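Local coordinates for hypothetical protein PH0495 (Pyrococcus horikoshii, PDB 1X3L) that catalyses the ATP-dependent, metal-assisted phosphorylation of D-glycerate to 2-phosphoglycerate, accepting other nucleotides or pyrophosphate as phosphate donors as well, at residues Lys387-Glu391 and Lys392-Val396; Ile2-Ile6 and Arg7-Leu11; Lys86-Arg90 and Ile91-Glu95; Arg25-Leu28 and Asn29-Val33. All blocks are in the same frame, centred on the assembly; numbering follows the deposited sequence.

Contact 1. Residues Lys387-Glu391 and Lys392-Val396; sequences KKLRE and KGIDV
Ile394 N reaches back to Leu389 O at 3.0 Å and Gly393 N to Arg390 O at 2.9 Å, closing the C-terminal turn of helix 385-391. Leu389 O takes a second bond, from Lys392 N at 3.1 Å; its two donors lie on opposite faces of the carbonyl plane, so this oxygen is gripped from both.

The side chains secure the chain beyond the turn. Arg390 bends at both chi2 and chi3, which folds its guanidinium forward along the loop and brings NH1 within 2.9 Å of Ile394 O. The oxygen sits at the guanidinium edge, only 4° out of its plane, whereas NH1 stands above the plane of the carbonyl. The carboxylate of Asp395 is not in contact, but Asp395 OD1 lies 4.7 Å from Arg390 NH1 and probably adds some electrostatic attraction. On the buried side, Leu389 splits its branches: CD2 meets Ile394 CD1 at 3.9 Å, and CD1 meets Val396 CG2 at 3.7 Å, the latter side chains crossing nearly at right angles. Leu349 of helix 343-351 covers both Leu389 and Val396, and Lys392 NZ is bonded to Lys411 O.

Positive phi at Gly393 (62°), together with the pair of backbone bonds, identifies a Schellman motif with Gly393 as C-prime residue, followed within two residues by Asp395 as N-cap of helix 396-401.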
loop_
_atom_site.group_PDB
_atom_site.type_symbol
_atom_site.label_atom_id
_atom_site.label_comp_id
_atom_site.label_asym_id
_atom_site.label_seq_id
_atom_site.Cartn_x
_atom_site.Cartn_y
_atom_site.Cartn_z
ATOM N N LYS A 387 10.061 30.683 -13.909
ATOM C CA LYS A 387 10.317 31.619 -14.994
ATOM C C LYS A 387 10.006 31.052 -16.372
ATOM O O LYS A 387 9.623 31.797 -17.278
ATOM C CB LYS A 387 11.755 32.140 -14.917
ATOM C CG LYS A 387 11.937 33.110 -13.745
ATOM C CD LYS A 387 13.320 33.761 -13.681
ATOM C CE LYS A 387 13.371 34.763 -12.519
ATOM N NZ LYS A 387 14.697 35.425 -12.354
ATOM N N LYS A 388 10.158 29.741 -16.539
ATOM C CA LYS A 388 9.846 29.131 -17.825
ATOM C C LYS A 388 8.334 29.203 -18.036
ATOM O O LYS A 388 7.865 29.417 -19.154
ATOM C CB LYS A 388 10.342 27.681 -17.873
ATOM C CG LYS A 388 11.862 27.576 -17.991
ATOM C CD LYS A 388 12.363 26.135 -17.969
ATOM C CE LYS A 388 13.891 26.093 -18.028
ATOM N NZ LYS A 388 14.431 24.704 -17.894
ATOM N N LEU A 389 7.581 29.044 -16.952
ATOM C CA LEU A 389 6.125 29.114 -17.009
ATOM C C LEU A 389 5.691 30.546 -17.343
ATOM O O LEU A 389 4.801 30.761 -18.171
ATOM C CB LEU A 389 5.521 28.689 -15.665
ATOM C CG LEU A 389 5.620 27.207 -15.273
ATOM C CD1 LEU A 389 5.316 27.029 -13.791
ATOM C CD2 LEU A 389 4.653 26.389 -16.123
ATOM N N ARG A 390 6.331 31.521 -16.703
ATOM C CA ARG A 390 6.007 32.922 -16.935
ATOM C C ARG A 390 6.386 33.348 -18.352
ATOM O O ARG A 390 5.723 34.193 -18.949
ATOM C CB ARG A 390 6.714 33.802 -15.901
ATOM C CG ARG A 390 6.253 33.543 -14.471
ATOM C CD ARG A 390 4.746 33.741 -14.337
ATOM N NE ARG A 390 4.367 35.145 -14.493
ATOM C CZ ARG A 390 3.196 35.559 -14.966
ATOM N NH1 ARG A 390 2.276 34.679 -15.340
ATOM N NH2 ARG A 390 2.940 36.859 -15.059
ATOM N N GLU A 391 7.450 32.761 -18.891
ATOM C CA GLU A 391 7.878 33.083 -20.245
ATOM C C GLU A 391 6.841 32.632 -21.261
ATOM O O GLU A 391 6.791 33.152 -22.375
ATOM C CB GLU A 391 9.222 32.424 -20.565
ATOM C CG GLU A 391 10.412 33.284 -20.215
ATOM C CD GLU A 391 10.373 34.615 -20.937
ATOM O OE1 GLU A 391 10.319 34.608 -22.189
ATOM O OE2 GLU A 391 10.390 35.665 -20.258
ATOM N N LYS A 392 6.024 31.654 -20.884
ATOM C CA LYS A 392 4.984 31.170 -21.775
ATOM C C LYS A 392 3.662 31.819 -21.409
ATOM O O LYS A 392 2.598 31.368 -21.827
ATOM C CB LYS A 392 4.872 29.645 -21.704
ATOM C CG LYS A 392 6.083 28.944 -22.309
ATOM C CD LYS A 392 5.790 27.520 -22.746
ATOM C CE LYS A 392 6.991 26.950 -23.494
ATOM N NZ LYS A 392 6.764 25.582 -24.027
ATOM N N GLY A 393 3.742 32.886 -20.623
ATOM C CA GLY A 393 2.544 33.598 -20.209
ATOM C C GLY A 393 1.564 32.773 -19.392
ATOM O O GLY A 393 0.357 33.001 -19.452
ATOM N N ILE A 394 2.071 31.817 -18.619
ATOM C CA ILE A 394 1.198 30.981 -17.801
ATOM C C ILE A 394 1.021 31.555 -16.402
ATOM O O ILE A 394 1.996 31.853 -15.710
ATOM C CB ILE A 394 1.745 29.537 -17.679
ATOM C CG1 ILE A 394 1.704 28.851 -19.048
ATOM C CG2 ILE A 394 0.931 28.752 -16.666
ATOM C CD1 ILE A 394 2.243 27.435 -19.051
ATOM N N ASP A 395 -0.232 31.726 -15.996
ATOM C CA ASP A 395 -0.531 32.242 -14.669
ATOM C C ASP A 395 -0.721 31.033 -13.762
ATOM O O ASP A 395 -1.779 30.402 -13.753
ATOM C CB ASP A 395 -1.793 33.103 -14.708
ATOM C CG ASP A 395 -2.208 33.589 -13.338
ATOM O OD1 ASP A 395 -1.327 33.817 -12.484
ATOM O OD2 ASP A 395 -3.422 33.755 -13.119
ATOM N N VAL A 396 0.324 30.709 -13.007
ATOM C CA VAL A 396 0.309 29.554 -12.120
ATOM C C VAL A 396 -0.862 29.519 -11.138
ATOM O O VAL A 396 -1.528 28.491 -11.007
ATOM C CB VAL A 396 1.644 29.453 -11.342
ATOM C CG1 VAL A 396 1.624 28.253 -10.404
ATOM C CG2 VAL A 396 2.792 29.325 -12.324
#

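Contact 2. Residues Ile2-Ile6 and Arg7-Leu11; sequences IAMDI and REIGL. With EDO (1,2-ethanediol), chain C.
Met4 and Glu8 cross at about a right angle where the N-terminal tail enters helix 6-20. Beneath them the first helical bonds satisfy the backbone: Ile9 N donates to Asp5 O at 3.3 Å, with an N-H...O angle of 162°, and Gly10 N donates to Ile6 O at 3.0 Å. One water donates to Glu8 OE1 at 2.6 Å and accepts from Asp5 N at 2.5 Å, so short that its exact placing is doubtful. Asp5 is the N-cap, but its side chain makes no capping bond and the Glu8 carboxylate reaches its backbone only through this water, so no direct capping box forms. Glu8 CG is anti to its own backbone N (chi1 162°), which carries the carboxylate back beside the tail. There Met4 CE lies 3.7 Å from Glu8 OE2, while Met4 CB packs on Ile9 CG1 at 3.8 Å. An alanine in place of Met4 would lack CG, SD and CE, and would probably leave the Glu8 carboxylate uncovered on that flank and freer to turn. Arg7 forms a salt bridge with Asp382. Leu11 O accepts from O2 of an ethanediol, probably a crystallisation additive, at 2.8 Å.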
loop_
_atom_site.group_PDB
_atom_site.type_symbol
_atom_site.label_atom_id
_atom_site.label_comp_id
_atom_site.label_asym_id
_atom_site.label_seq_id
_atom_site.Cartn_x
_atom_site.Cartn_y
_atom_site.Cartn_z
ATOM N N ILE A 2 31.440 10.774 -9.802
ATOM C CA ILE A 2 31.038 11.524 -10.990
ATOM C C ILE A 2 29.992 12.584 -10.665
ATOM O O ILE A 2 29.201 12.438 -9.728
ATOM C CB ILE A 2 30.451 10.607 -12.092
ATOM C CG1 ILE A 2 29.094 10.059 -11.650
ATOM C CG2 ILE A 2 31.414 9.465 -12.394
ATOM C CD1 ILE A 2 28.365 9.320 -12.741
ATOM N N ALA A 3 29.999 13.651 -11.454
ATOM C CA ALA A 3 29.051 14.741 -11.283
ATOM C C ALA A 3 27.701 14.372 -11.908
ATOM O O ALA A 3 27.631 13.563 -12.838
ATOM C CB ALA A 3 29.601 16.011 -11.932
ATOM N N MET A 4 26.636 14.969 -11.382
ATOM C CA MET A 4 25.280 14.734 -11.874
ATOM C C MET A 4 24.470 16.017 -11.756
ATOM O O MET A 4 24.606 16.748 -10.776
ATOM C CB MET A 4 24.562 13.666 -11.041
ATOM C CG MET A 4 25.198 12.297 -10.991
ATOM S SD MET A 4 24.197 11.211 -9.945
ATOM C CE MET A 4 24.792 9.634 -10.428
ATOM N N ASP A 5 23.634 16.294 -12.751
ATOM C CA ASP A 5 22.771 17.466 -12.681
ATOM C C ASP A 5 21.787 17.129 -11.563
ATOM O O ASP A 5 21.610 15.958 -11.224
ATOM C CB ASP A 5 21.993 17.673 -13.986
ATOM C CG ASP A 5 22.885 18.060 -15.148
ATOM O OD1 ASP A 5 23.795 18.897 -14.957
ATOM O OD2 ASP A 5 22.665 17.539 -16.263
ATOM N N ILE A 6 21.140 18.139 -10.997
ATOM C CA ILE A 6 20.197 17.889 -9.922
ATOM C C ILE A 6 19.032 17.006 -10.405
ATOM O O ILE A 6 18.471 16.235 -9.628
ATOM C CB ILE A 6 19.676 19.233 -9.325
ATOM C CG1 ILE A 6 18.936 18.975 -8.013
ATOM C CG2 ILE A 6 18.774 19.954 -10.333
ATOM C CD1 ILE A 6 18.683 20.251 -7.201
ATOM N N ARG A 7 18.694 17.097 -11.689
ATOM C CA ARG A 7 17.602 16.300 -12.250
ATOM C C ARG A 7 17.921 14.809 -12.333
ATOM O O ARG A 7 17.055 13.975 -12.059
ATOM C CB ARG A 7 17.207 16.815 -13.633
ATOM C CG ARG A 7 16.078 16.018 -14.274
ATOM C CD ARG A 7 15.334 16.850 -15.296
ATOM N NE ARG A 7 14.852 18.081 -14.679
ATOM C CZ ARG A 7 13.625 18.565 -14.827
ATOM N NH1 ARG A 7 12.739 17.922 -15.579
ATOM N NH2 ARG A 7 13.288 19.689 -14.211
ATOM N N GLU A 8 19.149 14.469 -12.720
ATOM C CA GLU A 8 19.537 13.064 -12.790
ATOM C C GLU A 8 19.480 12.496 -11.373
ATOM O O GLU A 8 19.064 11.363 -11.168
ATOM C CB GLU A 8 20.954 12.899 -13.357
ATOM C CG GLU A 8 21.570 11.523 -13.050
ATOM C CD GLU A 8 22.881 11.257 -13.795
ATOM O OE1 GLU A 8 23.477 12.209 -14.332
ATOM O OE2 GLU A 8 23.314 10.085 -13.837
ATOM N N ILE A 9 19.891 13.294 -10.393
ATOM C CA ILE A 9 19.861 12.841 -9.007
ATOM C C ILE A 9 18.421 12.568 -8.591
ATOM O O ILE A 9 18.106 11.498 -8.059
ATOM C CB ILE A 9 20.477 13.884 -8.059
ATOM C CG1 ILE A 9 21.979 13.996 -8.326
ATOM C CG2 ILE A 9 20.219 13.486 -6.604
ATOM C CD1 ILE A 9 22.667 15.136 -7.585
ATOM N N GLY A 10 17.545 13.533 -8.851
ATOM C CA GLY A 10 16.146 13.367 -8.498
ATOM C C GLY A 10 15.526 12.126 -9.121
ATOM O O GLY A 10 14.864 11.345 -8.436
ATOM N N LEU A 11 15.732 11.937 -10.422
ATOM C CA LEU A 11 15.166 10.774 -11.105
ATOM C C LEU A 11 15.781 9.468 -10.600
ATOM O O LEU A 11 15.117 8.428 -10.558
ATOM C CB LEU A 11 15.341 10.920 -12.619
ATOM C CG LEU A 11 14.513 12.069 -13.214
ATOM C CD1 LEU A 11 14.820 12.237 -14.709
ATOM C CD2 LEU A 11 13.039 11.782 -13.011
HETATM C C1 EDO C . 15.150 8.056 -14.673
HETATM O O1 EDO C . 16.339 7.616 -13.987
HETATM C C2 EDO C . 13.912 7.267 -14.207
HETATM O O2 EDO C . 13.681 7.438 -12.795
HETATM O O HOH W 1 23.766 14.800 -14.800
#

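Contact 3. Residues Lys86-Arg90 and Ile91-Glu95; sequences KELKR and IKVIE
Leu88 and Ile91 make the main apolar contact, their side chains crossing at a slant. Leu88 CD1 presses on Ile91 CB at 3.4 Å, tighter than usual van der Waals contact, and touches Ile91 CG2 at 3.6 Å. The same methyl meets Val93 CG2 at 4.0 Å, so one branch bridges two residues of the strand side. With CG lodged beside the backbone N (chi1 -67°), Leu88 points this branch at them. A glycine in place of Leu88 would probably open a gap over Ile91 and Val93 and deprive Ala64, on helix 60-70, of an apolar neighbour.

Contacts of carbon with backbone oxygen come next: Leu88 CB lies 3.3 Å from Ile91 O, and Val93 CG2 lies 3.8 Å from Lys86 O. The loop joins two neighbouring parallel strands, 75-81 and 92-96, without a helix between them; strand 92-96 is an edge strand of the six-stranded parallel sheet, where Lys92 and Ile94 bond through their backbones to Ala78.

Polar interactions come from outside the two segments. Glu68 of helix 60-70 accepts from Lys89 N through OE1 and from Arg90 N through OE2, using both oxygens to hold the bend of the loop. Glu95 OE1 accepts from Gly83 N.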
loop_
_atom_site.group_PDB
_atom_site.type_symbol
_atom_site.label_atom_id
_atom_site.label_comp_id
_atom_site.label_asym_id
_atom_site.label_seq_id
_atom_site.Cartn_x
_atom_site.Cartn_y
_atom_site.Cartn_z
ATOM N N LYS A 86 -0.111 -14.732 -14.859
ATOM C CA LYS A 86 1.301 -15.060 -14.654
ATOM C C LYS A 86 1.484 -16.409 -13.953
ATOM O O LYS A 86 1.323 -16.524 -12.740
ATOM C CB LYS A 86 1.993 -13.966 -13.833
ATOM C CG LYS A 86 2.151 -12.645 -14.580
ATOM C CD LYS A 86 2.692 -11.534 -13.683
ATOM C CE LYS A 86 1.691 -11.153 -12.596
ATOM N NZ LYS A 86 2.169 -10.012 -11.761
ATOM N N GLU A 87 1.824 -17.426 -14.741
ATOM C CA GLU A 87 2.022 -18.786 -14.248
ATOM C C GLU A 87 3.184 -18.966 -13.276
ATOM O O GLU A 87 4.164 -18.219 -13.312
ATOM C CB GLU A 87 2.209 -19.732 -15.439
ATOM C CG GLU A 87 3.315 -19.296 -16.392
ATOM C CD GLU A 87 3.449 -20.202 -17.603
ATOM O OE1 GLU A 87 3.815 -21.386 -17.427
ATOM O OE2 GLU A 87 3.190 -19.731 -18.731
ATOM N N LEU A 88 3.064 -19.976 -12.415
ATOM C CA LEU A 88 4.087 -20.292 -11.423
ATOM C C LEU A 88 4.540 -21.747 -11.561
ATOM O O LEU A 88 3.850 -22.568 -12.163
ATOM C CB LEU A 88 3.551 -20.039 -10.011
ATOM C CG LEU A 88 3.272 -18.569 -9.671
ATOM C CD1 LEU A 88 2.573 -18.465 -8.326
ATOM C CD2 LEU A 88 4.584 -17.792 -9.655
ATOM N N LYS A 89 5.698 -22.060 -10.993
ATOM C CA LYS A 89 6.258 -23.403 -11.073
ATOM C C LYS A 89 5.547 -24.460 -10.238
ATOM O O LYS A 89 5.213 -25.528 -10.749
ATOM C CB LYS A 89 7.744 -23.362 -10.709
ATOM C CG LYS A 89 8.571 -22.556 -11.700
ATOM C CD LYS A 89 9.999 -22.344 -11.226
ATOM C CE LYS A 89 10.765 -21.476 -12.214
ATOM N NZ LYS A 89 12.138 -21.155 -11.745
ATOM N N ARG A 90 5.312 -24.176 -8.962
ATOM C CA ARG A 90 4.644 -25.147 -8.104
ATOM C C ARG A 90 3.467 -24.566 -7.332
ATOM O O ARG A 90 2.928 -25.207 -6.431
ATOM C CB ARG A 90 5.646 -25.755 -7.126
ATOM C CG ARG A 90 6.844 -26.395 -7.800
ATOM C CD ARG A 90 7.380 -27.521 -6.948
ATOM N NE ARG A 90 6.342 -28.518 -6.711
ATOM C CZ ARG A 90 6.494 -29.596 -5.950
ATOM N NH1 ARG A 90 7.651 -29.823 -5.344
ATOM N NH2 ARG A 90 5.485 -30.447 -5.795
ATOM N N ILE A 91 3.068 -23.354 -7.694
ATOM C CA ILE A 91 1.957 -22.696 -7.026
ATOM C C ILE A 91 0.794 -22.506 -7.991
ATOM O O ILE A 91 0.949 -21.923 -9.066
ATOM C CB ILE A 91 2.394 -21.327 -6.463
ATOM C CG1 ILE A 91 3.545 -21.531 -5.476
ATOM C CG2 ILE A 91 1.221 -20.638 -5.783
ATOM C CD1 ILE A 91 4.182 -20.252 -4.996
ATOM N N LYS A 92 -0.371 -23.012 -7.597
ATOM C CA LYS A 92 -1.568 -22.913 -8.419
ATOM C C LYS A 92 -2.049 -21.472 -8.424
ATOM O O LYS A 92 -2.030 -20.803 -7.389
ATOM C CB LYS A 92 -2.657 -23.829 -7.857
ATOM C CG LYS A 92 -3.957 -23.829 -8.644
ATOM C CD LYS A 92 -5.017 -24.663 -7.928
ATOM C CE LYS A 92 -6.300 -24.769 -8.740
ATOM N NZ LYS A 92 -6.108 -25.555 -9.993
ATOM N N VAL A 93 -2.484 -20.997 -9.586
ATOM C CA VAL A 93 -2.964 -19.628 -9.707
ATOM C C VAL A 93 -4.464 -19.534 -9.955
ATOM O O VAL A 93 -5.012 -20.223 -10.818
ATOM C CB VAL A 93 -2.235 -18.878 -10.844
ATOM C CG1 VAL A 93 -2.841 -17.490 -11.022
ATOM C CG2 VAL A 93 -0.749 -18.772 -10.528
ATOM N N ILE A 94 -5.119 -18.666 -9.193
ATOM C CA ILE A 94 -6.553 -18.447 -9.319
ATOM C C ILE A 94 -6.843 -16.954 -9.415
ATOM O O ILE A 94 -6.361 -16.173 -8.594
ATOM C CB ILE A 94 -7.312 -19.007 -8.099
ATOM C CG1 ILE A 94 -7.120 -20.522 -8.019
ATOM C CG2 ILE A 94 -8.790 -18.663 -8.199
ATOM C CD1 ILE A 94 -7.744 -21.150 -6.795
ATOM N N GLU A 95 -7.617 -16.557 -10.422
ATOM C CA GLU A 95 -7.976 -15.151 -10.582
ATOM C C GLU A 95 -9.386 -14.995 -10.034
ATOM O O GLU A 95 -10.283 -15.750 -10.404
ATOM C CB GLU A 95 -7.920 -14.740 -12.058
ATOM C CG GLU A 95 -6.587 -15.058 -12.727
ATOM C CD GLU A 95 -6.446 -14.422 -14.101
ATOM O OE1 GLU A 95 -7.464 -14.308 -14.816
ATOM O OE2 GLU A 95 -5.313 -14.048 -14.472
#

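Contact 4. Residues Arg25-Leu28 and Asn29-Val33; sequences RAVL and NAVKV
Val27 and Val31 lie side by side on the buried face, pointing the same way, with CG1 of Val27 4.0 Å from CG2 of Val31. The backbone beneath is tight too: Val31 N donates to Val27 O at 2.7 Å, and Val31 CG2 sits 3.3 Å from that oxygen. Ala26 O accepts from Ala30 N at 3.1 Å. The last turn of helix 23-30 runs straight into strand 31-33 of a three-stranded antiparallel sheet, Val31 being the first residue to leave helical geometry. The helix also packs against two strands of the parallel sheet, Val27 meeting Ile265 and Leu192.

The outward face is polar, and looser in its side chains. Lys32 bends at chi2 (-59°) and doubles back along the helix end, where NZ donates to Leu28 O at 2.9 Å; its positive charge would probably interact favourably with the partial negative charge there. Asn29 N makes an ordinary helical bond to Arg25 O, but Asn29 ND2, though 3.2 Å from that oxygen of Arg25, is too poorly angled to bond. Only Arg25 CB comes near the Asn29 amide; the rest of that side chain leads away from it.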
loop_
_atom_site.group_PDB
_atom_site.type_symbol
_atom_site.label_atom_id
_atom_site.label_comp_id
_atom_site.label_asym_id
_atom_site.label_seq_id
_atom_site.Cartn_x
_atom_site.Cartn_y
_atom_site.Cartn_z
ATOM N N ARG A 25 11.071 -7.675 -5.943
ATOM C CA ARG A 25 12.299 -7.221 -5.292
ATOM C C ARG A 25 12.137 -7.085 -3.781
ATOM O O ARG A 25 13.038 -7.435 -3.024
ATOM C CB ARG A 25 12.744 -5.867 -5.853
ATOM C CG ARG A 25 13.162 -5.881 -7.314
ATOM C CD ARG A 25 13.367 -4.455 -7.818
ATOM N NE ARG A 25 13.661 -4.401 -9.247
ATOM C CZ ARG A 25 14.882 -4.485 -9.763
ATOM N NH1 ARG A 25 15.933 -4.625 -8.963
ATOM N NH2 ARG A 25 15.052 -4.429 -11.078
ATOM N N ALA A 26 10.992 -6.566 -3.346
ATOM C CA ALA A 26 10.743 -6.381 -1.918
ATOM C C ALA A 26 10.873 -7.696 -1.154
ATOM O O ALA A 26 11.437 -7.729 -0.055
ATOM C CB ALA A 26 9.360 -5.776 -1.694
ATOM N N VAL A 27 10.352 -8.779 -1.730
ATOM C CA VAL A 27 10.440 -10.079 -1.072
ATOM C C VAL A 27 11.896 -10.519 -0.952
ATOM O O VAL A 27 12.321 -10.977 0.107
ATOM C CB VAL A 27 9.645 -11.173 -1.834
ATOM C CG1 VAL A 27 9.944 -12.550 -1.232
ATOM C CG2 VAL A 27 8.148 -10.880 -1.756
ATOM N N LEU A 28 12.662 -10.377 -2.030
ATOM C CA LEU A 28 14.067 -10.777 -2.000
ATOM C C LEU A 28 14.895 -9.903 -1.058
ATOM O O LEU A 28 15.836 -10.389 -0.432
ATOM C CB LEU A 28 14.665 -10.758 -3.416
ATOM C CG LEU A 28 13.989 -11.738 -4.391
ATOM C CD1 LEU A 28 14.772 -11.801 -5.697
ATOM C CD2 LEU A 28 13.909 -13.128 -3.753
ATOM N N ASN A 29 14.551 -8.618 -0.949
ATOM C CA ASN A 29 15.280 -7.730 -0.043
ATOM C C ASN A 29 15.042 -8.156 1.403
ATOM O O ASN A 29 15.934 -8.057 2.248
ATOM C CB ASN A 29 14.820 -6.271 -0.176
ATOM C CG ASN A 29 15.218 -5.640 -1.497
ATOM O OD1 ASN A 29 16.259 -5.966 -2.068
ATOM N ND2 ASN A 29 14.399 -4.710 -1.977
ATOM N N ALA A 30 13.832 -8.632 1.677
ATOM C CA ALA A 30 13.442 -9.036 3.025
ATOM C C ALA A 30 13.778 -10.468 3.407
ATOM O O ALA A 30 14.152 -10.737 4.547
ATOM C CB ALA A 30 11.944 -8.806 3.212
ATOM N N VAL A 31 13.634 -11.380 2.454
ATOM C CA VAL A 31 13.868 -12.798 2.695
ATOM C C VAL A 31 15.183 -13.309 2.124
ATOM O O VAL A 31 15.372 -13.337 0.908
ATOM C CB VAL A 31 12.723 -13.650 2.088
ATOM C CG1 VAL A 31 12.865 -15.098 2.521
ATOM C CG2 VAL A 31 11.371 -13.086 2.503
ATOM N N LYS A 32 16.085 -13.713 3.015
ATOM C CA LYS A 32 17.379 -14.258 2.619
ATOM C C LYS A 32 17.380 -15.736 2.999
ATOM O O LYS A 32 16.824 -16.116 4.031
ATOM C CB LYS A 32 18.509 -13.533 3.351
ATOM C CG LYS A 32 18.488 -12.021 3.185
ATOM C CD LYS A 32 18.578 -11.604 1.721
ATOM C CE LYS A 32 18.520 -10.090 1.588
ATOM N NZ LYS A 32 18.548 -9.643 0.172
ATOM N N VAL A 33 17.989 -16.574 2.170
ATOM C CA VAL A 33 18.024 -18.001 2.460
ATOM C C VAL A 33 19.450 -18.526 2.541
ATOM O O VAL A 33 20.285 -18.219 1.689
ATOM C CB VAL A 33 17.226 -18.804 1.415
ATOM C CG1 VAL A 33 17.403 -20.295 1.667
ATOM C CG2 VAL A 33 15.755 -18.429 1.483
#

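How the contacts relate
The four contacts divide between two parts of the chain. Contacts 3 and 4 belong to the part built on the parallel sheet, their centres about 20 Å apart, and both lean on helix 60-70, contact 3 through Ala64 and Glu68, contact 4 through Ala66 and Ile67. Contact 2 packs on the mixed sheet; contact 1 lies beside helix 343-351 in the same part. Their centres are about 25 Å apart and their nearest atoms about 6 Å, although nearly the whole sequence separates them. Thus helix 6-20 packs with the C-terminal part, while helix 23-30 already lies in the other. Contact 3 comes nearest to the probable substrate site: the Lys86 side chain is about 8 Å from that of Lys58.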